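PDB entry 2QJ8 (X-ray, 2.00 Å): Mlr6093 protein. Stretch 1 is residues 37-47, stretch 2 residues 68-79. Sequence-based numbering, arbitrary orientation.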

# COMPACT_ATOMS: atom_id res chain seq x y z
N VAL A 37 23.16 -7.08 11.42
CA VAL A 37 23.26 -6.05 12.43
C VAL A 37 24.46 -5.16 12.09
O VAL A 37 25.51 -5.63 11.61
CB VAL A 37 23.46 -6.67 13.85
CG1 VAL A 37 23.70 -5.58 14.91
CG2 VAL A 37 22.26 -7.52 14.23
N PHE A 38 24.27 -3.87 12.29
CA PHE A 38 25.29 -2.85 12.13
C PHE A 38 25.53 -2.26 13.52
O PHE A 38 24.57 -2.08 14.28
CB PHE A 38 24.79 -1.78 11.18
CG PHE A 38 25.50 -0.46 11.29
CD1 PHE A 38 26.60 -0.19 10.50
CD2 PHE A 38 25.02 0.54 12.14
CE1 PHE A 38 27.22 1.05 10.56
CE2 PHE A 38 25.64 1.76 12.22
CZ PHE A 38 26.74 2.02 11.44
N SER A 39 26.78 -1.98 13.86
CA SER A 39 27.07 -1.27 15.11
C SER A 39 28.21 -0.25 14.88
O SER A 39 29.19 -0.57 14.21
CB SER A 39 27.38 -2.25 16.22
OG SER A 39 27.66 -1.56 17.41
N CYS A 40 28.02 0.98 15.35
CA CYS A 40 29.04 2.04 15.24
C CYS A 40 29.37 2.47 16.66
O CYS A 40 28.56 3.05 17.33
CB CYS A 40 28.56 3.19 14.39
SG CYS A 40 29.85 4.44 14.00
N ASN A 41 30.56 2.11 17.11
CA ASN A 41 31.03 2.39 18.44
C ASN A 41 32.05 3.53 18.41
O ASN A 41 33.17 3.31 17.98
CB ASN A 41 31.64 1.11 18.98
CG ASN A 41 32.13 1.22 20.41
OD1 ASN A 41 32.20 2.29 21.00
ND2 ASN A 41 32.46 0.08 20.97
N ARG A 42 31.65 4.72 18.87
CA ARG A 42 32.52 5.88 18.96
C ARG A 42 32.84 6.26 20.41
O ARG A 42 32.93 7.43 20.75
CB ARG A 42 31.90 7.07 18.20
CG ARG A 42 31.65 6.86 16.75
CD ARG A 42 32.92 6.51 16.02
NE ARG A 42 32.77 6.49 14.57
CZ ARG A 42 33.62 5.92 13.72
NH1 ARG A 42 34.71 5.28 14.12
NH2 ARG A 42 33.37 5.98 12.42
N GLY A 43 33.01 5.26 21.27
CA GLY A 43 33.38 5.48 22.66
C GLY A 43 32.26 5.86 23.59
O GLY A 43 31.13 5.37 23.45
N GLU A 44 32.58 6.72 24.55
CA GLU A 44 31.62 7.14 25.57
C GLU A 44 30.57 8.05 24.99
O GLU A 44 30.85 8.85 24.10
CB GLU A 44 32.34 7.81 26.75
CG GLU A 44 33.27 6.87 27.50
N GLY A 45 29.35 7.94 25.51
CA GLY A 45 28.22 8.71 25.04
C GLY A 45 26.97 7.86 25.07
O GLY A 45 27.01 6.73 25.56
N PRO A 46 25.86 8.38 24.54
CA PRO A 46 24.56 7.70 24.51
C PRO A 46 24.53 6.38 23.76
O PRO A 46 25.32 6.18 22.84
CB PRO A 46 23.68 8.73 23.81
CG PRO A 46 24.36 10.02 24.05
CD PRO A 46 25.77 9.71 23.93
N SER A 47 23.63 5.49 24.16
CA SER A 47 23.47 4.18 23.52
C SER A 47 22.06 4.13 22.91
O SER A 47 21.09 4.51 23.55
CB SER A 47 23.64 3.06 24.52
OG SER A 47 22.73 3.25 25.58
N LEU A 68 20.95 5.13 7.26
CA LEU A 68 21.62 5.45 8.54
C LEU A 68 22.89 4.64 8.67
O LEU A 68 23.91 5.16 9.11
CB LEU A 68 20.69 5.17 9.73
CG LEU A 68 19.51 6.11 9.94
CD1 LEU A 68 18.53 5.48 10.92
CD2 LEU A 68 19.97 7.47 10.41
N VAL A 69 22.81 3.35 8.29
CA VAL A 69 23.98 2.46 8.25
C VAL A 69 25.12 3.05 7.42
O VAL A 69 26.28 2.96 7.83
CB VAL A 69 23.61 1.03 7.75
CG1 VAL A 69 24.86 0.24 7.39
CG2 VAL A 69 22.80 0.30 8.81
N LYS A 70 24.81 3.66 6.29
CA LYS A 70 25.82 4.29 5.45
C LYS A 70 26.28 5.70 5.87
O LYS A 70 27.40 6.11 5.55
CB LYS A 70 25.34 4.32 3.99
CG LYS A 70 25.34 2.96 3.32
CD LYS A 70 24.87 3.02 1.88
N TRP A 71 25.41 6.43 6.59
CA TRP A 71 25.66 7.82 6.99
C TRP A 71 26.34 7.98 8.33
O TRP A 71 27.16 8.87 8.49
CB TRP A 71 24.33 8.58 6.97
CG TRP A 71 24.31 9.96 7.50
CD1 TRP A 71 24.78 11.09 6.89
CD2 TRP A 71 23.67 10.40 8.70
NE1 TRP A 71 24.51 12.19 7.66
CE2 TRP A 71 23.83 11.80 8.78
CE3 TRP A 71 23.01 9.74 9.73
CZ2 TRP A 71 23.34 12.55 9.84
CZ3 TRP A 71 22.53 10.49 10.80
CH2 TRP A 71 22.69 11.87 10.84
N LEU A 72 26.00 7.12 9.29
CA LEU A 72 26.57 7.20 10.62
C LEU A 72 28.09 7.03 10.78
O LEU A 72 28.63 7.59 11.72
CB LEU A 72 25.84 6.26 11.57
CG LEU A 72 24.44 6.68 11.92
CD1 LEU A 72 23.80 5.50 12.63
CD2 LEU A 72 24.40 7.98 12.74
N PRO A 73 28.75 6.20 9.93
CA PRO A 73 30.21 6.16 10.02
C PRO A 73 30.91 7.53 9.96
O PRO A 73 31.91 7.68 10.65
CB PRO A 73 30.61 5.26 8.85
CG PRO A 73 29.43 4.27 8.75
CD PRO A 73 28.23 5.17 9.00
N GLU A 74 30.42 8.49 9.16
CA GLU A 74 30.97 9.86 9.12
C GLU A 74 30.27 10.83 10.10
O GLU A 74 30.94 11.63 10.76
CB GLU A 74 30.98 10.44 7.69
CG GLU A 74 31.92 9.70 6.69
CD GLU A 74 33.41 9.77 7.06
OE1 GLU A 74 34.01 10.88 6.96
OE2 GLU A 74 33.99 8.70 7.41
N ALA A 75 28.95 10.73 10.24
CA ALA A 75 28.15 11.62 11.11
C ALA A 75 28.11 11.33 12.62
O ALA A 75 27.89 12.26 13.39
CB ALA A 75 26.74 11.69 10.59
N GLN A 76 28.24 10.07 13.07
CA GLN A 76 28.13 9.78 14.50
C GLN A 76 29.33 10.38 15.26
O GLN A 76 30.46 10.08 14.92
CB GLN A 76 28.03 8.27 14.76
CG GLN A 76 27.69 7.93 16.19
CD GLN A 76 27.54 6.47 16.43
OE1 GLN A 76 27.12 5.73 15.54
NE2 GLN A 76 27.85 6.02 17.63
N ARG A 77 29.07 11.23 16.26
CA ARG A 77 30.15 11.87 17.03
C ARG A 77 30.61 11.08 18.24
O ARG A 77 31.77 11.23 18.64
CB ARG A 77 29.75 13.28 17.51
CG ARG A 77 29.57 14.28 16.39
N CYS A 78 29.73 10.29 18.84
CA CYS A 78 30.07 9.58 20.06
C CYS A 78 29.08 8.46 20.33
O CYS A 78 28.16 8.24 19.53
CB CYS A 78 30.07 10.58 21.24
SG CYS A 78 28.44 11.27 21.64
N GLY A 79 29.30 7.75 21.44
CA GLY A 79 28.40 6.70 21.89
C GLY A 79 28.36 5.46 21.03
O GLY A 79 29.29 5.20 20.27

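The strand running through Val 37 and the helix ending at Ala 75, both begun earlier in the chain, run nearly parallel, their axes approaching to 9.2 Å and 10° from alignment; the chain beyond the helix continues the contact, and 633 Å² is buried in all. Alternate strand residues Phe 38 and Cys 40 point toward the helix, while Val 37 and Ser 39 point away. The buried Phe 38 ring (chi1 t) lies with one face under Val 69 CA, 4.1 Å from its centroid, a CH-pi contact; Phe 38 CD1 meets Val 69 CG1 at 3.6 Å, and Leu 72 CD1 (4.2 Å from Phe 38 CE2) and Pro 73 CD (4.3 Å from Phe 38 CZ) also touch the ring. The smaller Cys 40 fits its SG 4.1 Å from Leu 72 O. Gln 76, where the chain leaves the helix, extends (chi1 and chi2 t) so that its NE2 donates across to Cys 40 O (3.1 Å) and, within its own stretch, to Cys 78 O (2.9 Å). Arg 42 NH2 donates to Pro 73 O (2.9 Å), near the guanidinium plane. Two backbone hydrogen bonds follow: Arg 42 N to Gly 79 O (2.8 Å) and Gly 79 N to Glu 44 O (3.3 Å). Gly 79 CA lies 3.3 Å from Pro 46 O, where a CB would clash; one on Gly 45 would strike Gly 79 N and Cys 78 SG.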